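Substrate binding periplasmic protein (Ralstonia solanacearum, PDB 3LOP) binds leucine between its two lobes and probably delivers it or related amino acids to a transport system, as periplasmic substrate-binding proteins do. Local coordinates at residues S11-G16 with T79-A84; S15-V20 with T205-A210; D54-E59 with P179-N184. All blocks are in the same frame, centred on the assembly; numbering follows the deposited sequence.

Contact 1 (S11-G16 with T79-A84); sequences SLPLSG and TVVGTA. With LEU (leucine), chain B.
Leu-12 and Val-80 bring their CA atoms to 5.6 Å where two neighbouring parallel strands run out, and the backbone carbonyl Ser-11 O lies over Val-80 CA at 3.7 Å. CB and both methyls of Val-80 lie 3.9 to 4.1 Å from Ser-11 O, the beta-branched chain packing against the carbonyl. Beside it, Leu-12 and Thr-79 run alongside each other in the same direction, CD2 of Leu-12 meeting Thr-79 OG1 at 4.0 Å. The closest apolar touch is made by Pro-13, whose ring atom CD presses on Val-81 CB at 3.6 Å; a proline suits this spot, offering a rigid hydrocarbon edge as the chain leaves the strand. This is the carboxyl edge of the parallel sheet in the amino-terminal lobe, of order 2-1-3-4-5 as in type I periplasmic binding proteins, where the ligand pocket opens. Val-81 has two jobs there: CG1, anti to the backbone N (chi1 175°), turns to the bound leucine, 3.6 Å from its N, while CG2 turns back to Leu-12 CB at 4.2 Å. Gly-82 follows with a positive phi of 102°, where a side chain would strike the preceding carbonyl, and takes the N-cap position of helix 83-91. At the other end Ser-11 OG is hydrogen-bonded to Asp-54, and Leu-25 of helix 19-38 packs on Leu-12, Thr-79 and Val-81.

Contact 2 (S15-V20 with T205-A210); sequences SGSQAV and TAEPAA. With LEU (leucine), chain B.
Ser-17 and Glu-207 meet through a hydrogen bond across the cleft, Ser-17 OG donating to Glu-207 OE1 over a short 2.5 Å. The hydroxyl comes from the anti side of the carboxylate, 26° out of its plane. Ser-17 OG stands anti to its backbone N (chi1 -178°), and the extended chain of Glu-207 carries its carboxylate from the first turn of helix 206-218 to the serine. A hydroxyl suits this place because it can donate to the carboxylate and accept at once: Ser-17 OG takes a bond from a water 2.7 Å away, which is also bonded to Thr-205 OG1. Gln-18 buries about as much surface as either of these residues. Its chain bends at chi2 and crosses Thr-205 at about a right angle, OE1 lying 3.5 Å from Thr-205 CB. The amide then serves two partners at once: NE2 donates to the carboxylate O of the bound leucine at 2.8 Å in a nearly straight bond (172°), and OE1 accepts from a second water. That water also donates to Ser-17 O and accepts from Glu-207 N, an amide of the helix's first turn. Farther along, Val-20 CG1 adds an apolar touch to Ala-206 CB. One direct bond and two bridging waters thus join the lobes beside the ligand carboxylate, a mostly polar interface consistent with a cleft that closes over substrate and can open again.

Contact 3 (D54-E59 with P179-N184); sequences DEQKIE and PRNTAN
Arg-180 and Asn-181 reach from one lobe to two successive carbonyl groups of the other. Arg-180 NH1 donates to Gln-56 O at 3.0 Å, almost straight (174°), with the oxygen at the edge of the guanidinium and in its plane. Asn-181 ND2 grips Glu-55 O, also at 3.0 Å, within the carbonyl plane. Both oxygens belong to a type I' turn, Asp-54 to Lys-57, whose central residues have left-handed backbone angles. The inner side is close-packed: Gln-56 CB lies 3.4 Å from Asn-181 OD1, the two side chains passing in opposite directions. Ile-58 CG1 sits 3.7 Å above one face of the guanidinium, offset toward its rim, so the flat cation has aliphatic packing too, while its NE pairs with Asp-151. Asparagine tolerates the positive phi (66°) demanded at the third position of the type II turn Pro-179 to Thr-182, which Thr-182 OG1 braces by a bond to Pro-179 O. The outer side is looser: Lys-57 brushes Asn-181 with CG alone, and its NZ makes a weak salt bridge with Glu-55 OE1 at 3.4 Å. Such loop-to-loop bonding across the cleft mouth is typical of the closed, ligand-bound state of two-lobed periplasmic binding proteins.

How the contacts relate
The three contacts cluster beside the leucine site, contacts 1 and 2 about 10 Å apart between centres and contact 3 about 9 Å from each. Contact 1 lies within the lobe of the five-stranded sheet, joining the ends of strands 6-12 and 74-78; contacts 2 and 3 tie that lobe to the one built on the four-stranded sheet. Along the chain, 54-59 falls between the segments of contact 1, and contact 3 is nested inside the loop closed by contact 2. Contacts 1 and 2 share Ser-15 and Gly-16, while Leu-12 O and Asp-54 N link contacts 1 and 3. The intralobe packing adjoins both bridging contacts, consistent with these forming as the lobes close on leucine.

Contact 1 (S11-G16 with T79-A84)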
ATOM      1  N   SER A  11     -13.014   1.904  -3.647  1.00  4.17           N
ATOM      2  CA  SER A  11     -13.724   1.169  -2.610  1.00  2.58           C
ATOM      3  C   SER A  11     -12.613   0.913  -1.617  1.00  3.52           C
ATOM      4  O   SER A  11     -11.600   0.311  -1.960  1.00  3.87           O
ATOM      5  CB  SER A  11     -14.281  -0.168  -3.109  1.00  2.48           C
ATOM      6  OG  SER A  11     -14.962  -0.831  -2.046  1.00  4.45           O
ATOM      7  N   LEU A  12     -12.778   1.402  -0.397  1.00  2.60           N
ATOM      8  CA  LEU A  12     -11.754   1.204   0.610  1.00  3.60           C
ATOM      9  C   LEU A  12     -12.323   1.404   2.004  1.00  3.01           C
ATOM     10  O   LEU A  12     -13.461   1.853   2.166  1.00  2.64           O
ATOM     11  CB  LEU A  12     -10.562   2.141   0.349  1.00  7.02           C
ATOM     12  CG  LEU A  12     -10.822   3.485  -0.330  1.00  5.02           C
ATOM     13  CD1 LEU A  12     -11.699   4.346   0.561  1.00  7.28           C
ATOM     14  CD2 LEU A  12      -9.500   4.187  -0.626  1.00  7.35           C
ATOM     15  N   PRO A  13     -11.541   1.055   3.034  1.00  2.90           N
ATOM     16  CA  PRO A  13     -11.977   1.189   4.427  1.00  4.16           C
ATOM     17  C   PRO A  13     -11.961   2.619   4.942  1.00  5.17           C
ATOM     18  O   PRO A  13     -10.895   3.194   5.156  1.00  5.31           O
ATOM     19  CB  PRO A  13     -10.987   0.305   5.190  1.00  3.77           C
ATOM     20  CG  PRO A  13     -10.430  -0.621   4.136  1.00  6.20           C
ATOM     21  CD  PRO A  13     -10.292   0.281   2.957  1.00  3.73           C
ATOM     22  N   LEU A  14     -13.145   3.186   5.149  1.00  4.85           N
ATOM     23  CA  LEU A  14     -13.249   4.542   5.670  1.00  5.27           C
ATOM     24  C   LEU A  14     -13.668   4.493   7.139  1.00  7.33           C
ATOM     25  O   LEU A  14     -13.664   5.507   7.834  1.00  8.40           O
ATOM     26  CB  LEU A  14     -14.229   5.365   4.827  1.00  6.63           C
ATOM     27  CG  LEU A  14     -13.741   5.601   3.389  1.00  6.83           C
ATOM     28  CD1 LEU A  14     -14.813   6.316   2.586  1.00  7.47           C
ATOM     29  CD2 LEU A  14     -12.457   6.421   3.407  1.00  6.51           C
ATOM     30  N   SER A  15     -14.018   3.296   7.602  1.00  6.34           N
ATOM     31  CA  SER A  15     -14.392   3.073   8.994  1.00  7.14           C
ATOM     32  C   SER A  15     -13.841   1.704   9.385  1.00  7.16           C
ATOM     33  O   SER A  15     -13.447   0.916   8.521  1.00  8.00           O
ATOM     34  CB  SER A  15     -15.917   3.111   9.170  1.00  6.66           C
ATOM     35  OG  SER A  15     -16.554   2.077   8.446  1.00  8.67           O
ATOM     36  N   GLY A  16     -13.793   1.422  10.680  1.00  7.37           N
ATOM     37  CA  GLY A  16     -13.272   0.139  11.113  1.00  6.42           C
ATOM     38  C   GLY A  16     -11.777   0.171  11.368  1.00  5.96           C
ATOM     39  O   GLY A  16     -11.148   1.231  11.333  1.00  6.74           O
ATOM     40  N   THR A  79      -6.694   2.194  -5.972  1.00  7.15           N
ATOM     41  CA  THR A  79      -6.229   1.735  -4.662  1.00  6.33           C
ATOM     42  C   THR A  79      -7.135   0.960  -3.702  1.00  6.77           C
ATOM     43  O   THR A  79      -7.414   1.426  -2.594  1.00  7.57           O
ATOM     44  CB  THR A  79      -5.670   2.936  -3.873  1.00  6.44           C
ATOM     45  OG1 THR A  79      -6.744   3.827  -3.535  1.00  7.46           O
ATOM     46  CG2 THR A  79      -4.657   3.700  -4.718  1.00  6.52           C
ATOM     47  N   VAL A  80      -7.579  -0.224  -4.101  1.00  5.83           N
ATOM     48  CA  VAL A  80      -8.405  -1.032  -3.213  1.00  5.52           C
ATOM     49  C   VAL A  80      -7.483  -1.594  -2.130  1.00  5.29           C
ATOM     50  O   VAL A  80      -6.348  -1.991  -2.410  1.00  5.17           O
ATOM     51  CB  VAL A  80      -9.087  -2.190  -3.979  1.00  6.13           C
ATOM     52  CG1 VAL A  80      -9.769  -3.141  -3.007  1.00  5.58           C
ATOM     53  CG2 VAL A  80     -10.109  -1.623  -4.951  1.00  7.22           C
ATOM     54  N   VAL A  81      -7.968  -1.616  -0.894  1.00  3.90           N
ATOM     55  CA  VAL A  81      -7.184  -2.100   0.238  1.00  4.28           C
ATOM     56  C   VAL A  81      -7.503  -3.541   0.622  1.00  3.24           C
ATOM     57  O   VAL A  81      -8.665  -3.948   0.635  1.00  4.66           O
ATOM     58  CB  VAL A  81      -7.417  -1.205   1.477  1.00  3.10           C
ATOM     59  CG1 VAL A  81      -6.703  -1.783   2.693  1.00  4.07           C
ATOM     60  CG2 VAL A  81      -6.940   0.208   1.192  1.00  4.64           C
ATOM     61  N   GLY A  82      -6.460  -4.305   0.936  1.00  3.83           N
ATOM     62  CA  GLY A  82      -6.643  -5.683   1.350  1.00  4.02           C
ATOM     63  C   GLY A  82      -6.360  -6.726   0.291  1.00  3.27           C
ATOM     64  O   GLY A  82      -7.020  -6.765  -0.748  1.00  3.59           O
ATOM     65  N   THR A  83      -5.375  -7.578   0.554  1.00  2.29           N
ATOM     66  CA  THR A  83      -5.027  -8.640  -0.378  1.00  3.39           C
ATOM     67  C   THR A  83      -6.249  -9.512  -0.642  1.00  3.20           C
ATOM     68  O   THR A  83      -6.546  -9.842  -1.791  1.00  4.30           O
ATOM     69  CB  THR A  83      -3.884  -9.520   0.183  1.00  3.33           C
ATOM     70  OG1 THR A  83      -2.673  -8.757   0.214  1.00  5.18           O
ATOM     71  CG2 THR A  83      -3.662 -10.745  -0.686  1.00  3.74           C
ATOM     72  N   ALA A  84      -6.960  -9.881   0.421  1.00  3.14           N
ATOM     73  CA  ALA A  84      -8.144 -10.723   0.271  1.00  3.46           C
ATOM     74  C   ALA A  84      -9.236 -10.009  -0.517  1.00  3.96           C
ATOM     75  O   ALA A  84      -9.949 -10.627  -1.307  1.00  5.22           O
ATOM     76  CB  ALA A  84      -8.680 -11.141   1.646  1.00  3.24           C
TER
HETATM   77  N   LEU B 400      -3.767  -3.532   1.523  1.00  4.82           N
HETATM   78  CA  LEU B 400      -3.604  -3.735   2.990  1.00  7.09           C
HETATM   79  C   LEU B 400      -3.038  -2.482   3.630  1.00  7.25           C
HETATM   80  O   LEU B 400      -3.214  -2.335   4.855  1.00  7.88           O
HETATM   81  CB  LEU B 400      -2.664  -4.902   3.234  1.00  3.61           C
HETATM   82  CG  LEU B 400      -3.146  -6.036   2.337  1.00  7.47           C
HETATM   83  CD1 LEU B 400      -2.011  -6.762   1.767  1.00  1.00           C
HETATM   84  CD2 LEU B 400      -4.031  -6.941   3.097  1.00  1.00           C
HETATM   85  OXT LEU B 400      -2.425  -1.673   2.896  1.00  8.31           O

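Contact 2 (S15-V20 with T205-A210)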
ATOM      1  N   SER A  15     -14.018   3.296   7.602  1.00  6.34           N
ATOM      2  CA  SER A  15     -14.392   3.073   8.994  1.00  7.14           C
ATOM      3  C   SER A  15     -13.841   1.704   9.385  1.00  7.16           C
ATOM      4  O   SER A  15     -13.447   0.916   8.521  1.00  8.00           O
ATOM      5  CB  SER A  15     -15.917   3.111   9.170  1.00  6.66           C
ATOM      6  OG  SER A  15     -16.554   2.077   8.446  1.00  8.67           O
ATOM      7  N   GLY A  16     -13.793   1.422  10.680  1.00  7.37           N
ATOM      8  CA  GLY A  16     -13.272   0.139  11.113  1.00  6.42           C
ATOM      9  C   GLY A  16     -11.777   0.171  11.368  1.00  5.96           C
ATOM     10  O   GLY A  16     -11.148   1.231  11.333  1.00  6.74           O
ATOM     11  N   SER A  17     -11.207  -1.006  11.609  1.00  6.14           N
ATOM     12  CA  SER A  17      -9.786  -1.148  11.912  1.00  6.89           C
ATOM     13  C   SER A  17      -8.817  -0.579  10.881  1.00  6.05           C
ATOM     14  O   SER A  17      -7.716  -0.144  11.228  1.00  7.05           O
ATOM     15  CB  SER A  17      -9.458  -2.622  12.143  1.00  8.19           C
ATOM     16  OG  SER A  17      -8.094  -2.785  12.486  1.00 12.68           O
ATOM     17  N   GLN A  18      -9.226  -0.582   9.618  1.00  5.27           N
ATOM     18  CA  GLN A  18      -8.386  -0.087   8.533  1.00  5.01           C
ATOM     19  C   GLN A  18      -8.719   1.329   8.077  1.00  5.09           C
ATOM     20  O   GLN A  18      -8.190   1.793   7.070  1.00  5.18           O
ATOM     21  CB  GLN A  18      -8.494  -1.036   7.339  1.00  4.01           C
ATOM     22  CG  GLN A  18      -7.636  -2.278   7.456  1.00  4.47           C
ATOM     23  CD  GLN A  18      -6.197  -2.017   7.062  1.00  5.48           C
ATOM     24  OE1 GLN A  18      -5.487  -1.242   7.706  1.00  7.15           O
ATOM     25  NE2 GLN A  18      -5.762  -2.656   5.986  1.00  5.52           N
ATOM     26  N   ALA A  19      -9.582   2.014   8.822  1.00  5.72           N
ATOM     27  CA  ALA A  19      -9.988   3.373   8.469  1.00  6.66           C
ATOM     28  C   ALA A  19      -8.826   4.334   8.236  1.00  6.12           C
ATOM     29  O   ALA A  19      -8.851   5.126   7.294  1.00  6.69           O
ATOM     30  CB  ALA A  19     -10.912   3.930   9.549  1.00  6.80           C
ATOM     31  N   VAL A  20      -7.808   4.273   9.087  1.00  6.98           N
ATOM     32  CA  VAL A  20      -6.670   5.172   8.943  1.00  7.94           C
ATOM     33  C   VAL A  20      -6.009   5.025   7.574  1.00  6.80           C
ATOM     34  O   VAL A  20      -5.655   6.016   6.933  1.00  8.13           O
ATOM     35  CB  VAL A  20      -5.621   4.923  10.053  1.00 10.04           C
ATOM     36  CG1 VAL A  20      -5.067   3.514   9.951  1.00 12.65           C
ATOM     37  CG2 VAL A  20      -4.512   5.958   9.959  1.00 10.39           C
ATOM     38  N   THR A 205      -1.471  -5.316   9.136  1.00  4.03           N
ATOM     39  CA  THR A 205      -1.984  -4.010   8.760  1.00  4.59           C
ATOM     40  C   THR A 205      -1.621  -3.016   9.861  1.00  5.12           C
ATOM     41  O   THR A 205      -1.137  -3.401  10.925  1.00  4.91           O
ATOM     42  CB  THR A 205      -3.507  -4.057   8.551  1.00  4.88           C
ATOM     43  OG1 THR A 205      -4.131  -4.642   9.699  1.00  6.46           O
ATOM     44  CG2 THR A 205      -3.839  -4.892   7.316  1.00  4.89           C
ATOM     45  N   ALA A 206      -1.862  -1.738   9.596  1.00  5.05           N
ATOM     46  CA  ALA A 206      -1.514  -0.664  10.517  1.00  7.32           C
ATOM     47  C   ALA A 206      -1.898  -0.795  11.989  1.00  6.50           C
ATOM     48  O   ALA A 206      -1.024  -0.752  12.859  1.00  5.44           O
ATOM     49  CB  ALA A 206      -2.038   0.660   9.967  1.00  9.06           C
ATOM     50  N   GLU A 207      -3.188  -0.954  12.274  1.00  5.91           N
ATOM     51  CA  GLU A 207      -3.638  -1.031  13.663  1.00  7.66           C
ATOM     52  C   GLU A 207      -3.077  -2.209  14.454  1.00  6.27           C
ATOM     53  O   GLU A 207      -2.542  -2.020  15.546  1.00  5.50           O
ATOM     54  CB  GLU A 207      -5.168  -1.020  13.737  1.00  9.71           C
ATOM     55  CG  GLU A 207      -5.691  -0.951  15.168  1.00 15.89           C
ATOM     56  CD  GLU A 207      -7.188  -0.722  15.246  1.00 18.63           C
ATOM     57  OE1 GLU A 207      -7.950  -1.526  14.672  1.00 19.27           O
ATOM     58  OE2 GLU A 207      -7.603   0.265  15.889  1.00 23.64           O
ATOM     59  N   PRO A 208      -3.206  -3.441  13.935  1.00  5.63           N
ATOM     60  CA  PRO A 208      -2.652  -4.557  14.706  1.00  5.25           C
ATOM     61  C   PRO A 208      -1.135  -4.432  14.862  1.00  4.56           C
ATOM     62  O   PRO A 208      -0.578  -4.788  15.897  1.00  4.49           O
ATOM     63  CB  PRO A 208      -3.076  -5.789  13.899  1.00  4.81           C
ATOM     64  CG  PRO A 208      -3.291  -5.256  12.509  1.00  6.96           C
ATOM     65  CD  PRO A 208      -3.953  -3.929  12.763  1.00  6.79           C
ATOM     66  N   ALA A 209      -0.469  -3.914  13.836  1.00  4.83           N
ATOM     67  CA  ALA A 209       0.976  -3.742  13.907  1.00  5.51           C
ATOM     68  C   ALA A 209       1.324  -2.786  15.049  1.00  5.63           C
ATOM     69  O   ALA A 209       2.219  -3.062  15.848  1.00  6.53           O
ATOM     70  CB  ALA A 209       1.512  -3.191  12.585  1.00  4.84           C
ATOM     71  N   ALA A 210       0.608  -1.668  15.119  1.00  5.47           N
ATOM     72  CA  ALA A 210       0.842  -0.668  16.157  1.00  5.89           C
ATOM     73  C   ALA A 210       0.588  -1.229  17.551  1.00  6.94           C
ATOM     74  O   ALA A 210       1.390  -1.026  18.466  1.00  6.63           O
ATOM     75  CB  ALA A 210      -0.041   0.549  15.914  1.00  6.84           C
TER
HETATM   76  N   LEU B 400      -3.767  -3.532   1.523  1.00  4.82           N
HETATM   77  CA  LEU B 400      -3.604  -3.735   2.990  1.00  7.09           C
HETATM   78  C   LEU B 400      -3.038  -2.482   3.630  1.00  7.25           C
HETATM   79  O   LEU B 400      -3.214  -2.335   4.855  1.00  7.88           O
HETATM   80  CB  LEU B 400      -2.664  -4.902   3.234  1.00  3.61           C
HETATM   81  CG  LEU B 400      -3.146  -6.036   2.337  1.00  7.47           C
HETATM   82  CD1 LEU B 400      -2.011  -6.762   1.767  1.00  1.00           C
HETATM   83  CD2 LEU B 400      -4.031  -6.941   3.097  1.00  1.00           C
HETATM   84  OXT LEU B 400      -2.425  -1.673   2.896  1.00  8.31           O
HETATM   85  O   HOH W   1      -6.869  -4.721  11.013  1.00 10.70           O
HETATM   86  O   HOH W   2      -5.296  -1.407  10.400  1.00 14.34           O

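Contact 3 (D54-E59 with P179-N184)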
ATOM      1  N   ASP A  54     -15.946   0.263   2.382  1.00  3.61           N
ATOM      2  CA  ASP A  54     -16.223  -1.168   2.360  1.00  3.92           C
ATOM      3  C   ASP A  54     -15.871  -1.811   3.699  1.00  4.74           C
ATOM      4  O   ASP A  54     -16.078  -3.008   3.885  1.00  4.88           O
ATOM      5  CB  ASP A  54     -15.500  -1.899   1.208  1.00  3.41           C
ATOM      6  CG  ASP A  54     -13.992  -1.702   1.211  1.00  5.58           C
ATOM      7  OD1 ASP A  54     -13.401  -1.408   2.269  1.00  4.75           O
ATOM      8  OD2 ASP A  54     -13.395  -1.880   0.126  1.00  4.74           O
ATOM      9  N   GLU A  55     -15.359  -1.007   4.633  1.00  4.96           N
ATOM     10  CA  GLU A  55     -14.991  -1.491   5.969  1.00  6.64           C
ATOM     11  C   GLU A  55     -14.009  -2.658   5.872  1.00  6.79           C
ATOM     12  O   GLU A  55     -13.839  -3.423   6.820  1.00  7.28           O
ATOM     13  CB  GLU A  55     -16.254  -1.941   6.721  1.00  7.77           C
ATOM     14  CG  GLU A  55     -17.324  -0.861   6.865  1.00 10.28           C
ATOM     15  CD  GLU A  55     -18.609  -1.377   7.499  1.00 13.75           C
ATOM     16  OE1 GLU A  55     -18.557  -1.857   8.652  1.00 16.54           O
ATOM     17  OE2 GLU A  55     -19.673  -1.302   6.846  1.00 14.01           O
ATOM     18  N   GLN A  56     -13.345  -2.752   4.723  1.00  5.96           N
ATOM     19  CA  GLN A  56     -12.408  -3.826   4.394  1.00  5.82           C
ATOM     20  C   GLN A  56     -13.086  -5.195   4.422  1.00  6.56           C
ATOM     21  O   GLN A  56     -12.426  -6.226   4.532  1.00  6.19           O
ATOM     22  CB  GLN A  56     -11.168  -3.847   5.301  1.00  6.39           C
ATOM     23  CG  GLN A  56     -10.001  -4.551   4.585  1.00  6.52           C
ATOM     24  CD  GLN A  56      -8.832  -4.918   5.475  1.00  6.45           C
ATOM     25  OE1 GLN A  56      -9.008  -5.412   6.592  1.00  9.75           O
ATOM     26  NE2 GLN A  56      -7.627  -4.711   4.968  1.00  3.83           N
ATOM     27  N   LYS A  57     -14.411  -5.197   4.331  1.00  6.38           N
ATOM     28  CA  LYS A  57     -15.157  -6.449   4.297  1.00  6.30           C
ATOM     29  C   LYS A  57     -15.091  -6.932   2.853  1.00  5.84           C
ATOM     30  O   LYS A  57     -15.499  -6.229   1.933  1.00  6.32           O
ATOM     31  CB  LYS A  57     -16.605  -6.221   4.724  1.00  7.68           C
ATOM     32  CG  LYS A  57     -16.744  -5.843   6.187  1.00 11.08           C
ATOM     33  CD  LYS A  57     -18.191  -5.601   6.573  1.00 14.04           C
ATOM     34  CE  LYS A  57     -18.306  -5.286   8.057  1.00 17.66           C
ATOM     35  NZ  LYS A  57     -19.715  -5.097   8.479  1.00 21.68           N
ATOM     36  N   ILE A  58     -14.559  -8.133   2.659  1.00  5.98           N
ATOM     37  CA  ILE A  58     -14.392  -8.693   1.324  1.00  5.91           C
ATOM     38  C   ILE A  58     -15.639  -8.639   0.442  1.00  6.35           C
ATOM     39  O   ILE A  58     -15.574  -8.187  -0.706  1.00  5.78           O
ATOM     40  CB  ILE A  58     -13.888 -10.147   1.416  1.00  5.82           C
ATOM     41  CG1 ILE A  58     -12.581 -10.179   2.213  1.00  8.02           C
ATOM     42  CG2 ILE A  58     -13.655 -10.716   0.019  1.00  8.07           C
ATOM     43  CD1 ILE A  58     -12.126 -11.568   2.589  1.00 10.56           C
ATOM     44  N   GLU A  59     -16.771  -9.094   0.970  1.00  6.05           N
ATOM     45  CA  GLU A  59     -18.010  -9.085   0.202  1.00  8.21           C
ATOM     46  C   GLU A  59     -18.478  -7.674  -0.130  1.00  6.57           C
ATOM     47  O   GLU A  59     -19.087  -7.451  -1.179  1.00  6.94           O
ATOM     48  CB  GLU A  59     -19.122  -9.818   0.958  1.00 11.93           C
ATOM     49  CG  GLU A  59     -18.898 -11.312   1.127  1.00 21.29           C
ATOM     50  CD  GLU A  59     -20.114 -12.017   1.700  1.00 25.84           C
ATOM     51  OE1 GLU A  59     -21.182 -11.981   1.051  1.00 30.18           O
ATOM     52  OE2 GLU A  59     -20.007 -12.608   2.797  1.00 28.77           O
ATOM     53  N   PRO A 179      -6.636 -12.020  13.948  1.00  6.92           N
ATOM     54  CA  PRO A 179      -7.768 -11.957  13.010  1.00  6.85           C
ATOM     55  C   PRO A 179      -7.816 -10.709  12.131  1.00  5.91           C
ATOM     56  O   PRO A 179      -7.589  -9.601  12.610  1.00  7.20           O
ATOM     57  CB  PRO A 179      -8.988 -12.038  13.931  1.00  7.74           C
ATOM     58  CG  PRO A 179      -8.452 -12.662  15.193  1.00  8.08           C
ATOM     59  CD  PRO A 179      -7.115 -12.015  15.338  1.00  8.33           C
ATOM     60  N   ARG A 180      -8.126 -10.890  10.849  1.00  6.76           N
ATOM     61  CA  ARG A 180      -8.206  -9.755   9.935  1.00  6.97           C
ATOM     62  C   ARG A 180      -9.317  -8.806  10.381  1.00  7.73           C
ATOM     63  O   ARG A 180     -10.298  -9.223  11.001  1.00  8.56           O
ATOM     64  CB  ARG A 180      -8.476 -10.222   8.495  1.00  6.69           C
ATOM     65  CG  ARG A 180      -9.950 -10.469   8.166  1.00  6.71           C
ATOM     66  CD  ARG A 180     -10.121 -11.067   6.775  1.00  7.40           C
ATOM     67  NE  ARG A 180      -9.516 -10.246   5.728  1.00  7.22           N
ATOM     68  CZ  ARG A 180     -10.077  -9.166   5.191  1.00  7.86           C
ATOM     69  NH1 ARG A 180     -11.275  -8.756   5.591  1.00  7.64           N
ATOM     70  NH2 ARG A 180      -9.434  -8.492   4.250  1.00  7.05           N
ATOM     71  N   ASN A 181      -9.146  -7.532  10.058  1.00  8.34           N
ATOM     72  CA  ASN A 181     -10.111  -6.494  10.395  1.00  9.50           C
ATOM     73  C   ASN A 181     -10.241  -6.257  11.895  1.00 10.24           C
ATOM     74  O   ASN A 181     -11.254  -5.743  12.371  1.00 10.63           O
ATOM     75  CB  ASN A 181     -11.479  -6.820   9.792  1.00 12.62           C
ATOM     76  CG  ASN A 181     -11.961  -5.743   8.839  1.00 15.39           C
ATOM     77  OD1 ASN A 181     -11.246  -4.775   8.565  1.00 16.46           O
ATOM     78  ND2 ASN A 181     -13.175  -5.904   8.327  1.00 16.66           N
ATOM     79  N   THR A 182      -9.210  -6.643  12.637  1.00  9.76           N
ATOM     80  CA  THR A 182      -9.190  -6.438  14.080  1.00  9.99           C
ATOM     81  C   THR A 182      -7.768  -6.079  14.473  1.00 10.56           C
ATOM     82  O   THR A 182      -6.859  -6.098  13.642  1.00 10.53           O
ATOM     83  CB  THR A 182      -9.559  -7.711  14.873  1.00 10.17           C
ATOM     84  OG1 THR A 182      -8.435  -8.602  14.890  1.00 12.07           O
ATOM     85  CG2 THR A 182     -10.749  -8.415  14.250  1.00 11.76           C
ATOM     86  N   ALA A 183      -7.592  -5.753  15.746  1.00 10.28           N
ATOM     87  CA  ALA A 183      -6.283  -5.432  16.291  1.00 10.56           C
ATOM     88  C   ALA A 183      -6.105  -6.319  17.522  1.00 10.26           C
ATOM     89  O   ALA A 183      -5.414  -5.955  18.470  1.00 12.06           O
ATOM     90  CB  ALA A 183      -6.215  -3.960  16.680  1.00 11.24           C
ATOM     91  N   ASN A 184      -6.744  -7.486  17.499  1.00 10.88           N
ATOM     92  CA  ASN A 184      -6.659  -8.425  18.615  1.00  9.70           C
ATOM     93  C   ASN A 184      -5.368  -9.226  18.524  1.00  9.97           C
ATOM     94  O   ASN A 184      -5.357 -10.373  18.073  1.00  9.81           O
ATOM     95  CB  ASN A 184      -7.866  -9.366  18.614  1.00 13.38           C
ATOM     96  CG  ASN A 184      -9.178  -8.626  18.804  1.00 15.65           C
ATOM     97  OD1 ASN A 184      -9.246  -7.643  19.544  1.00 18.47           O
ATOM     98  ND2 ASN A 184     -10.230  -9.103  18.150  1.00 17.84           N
TER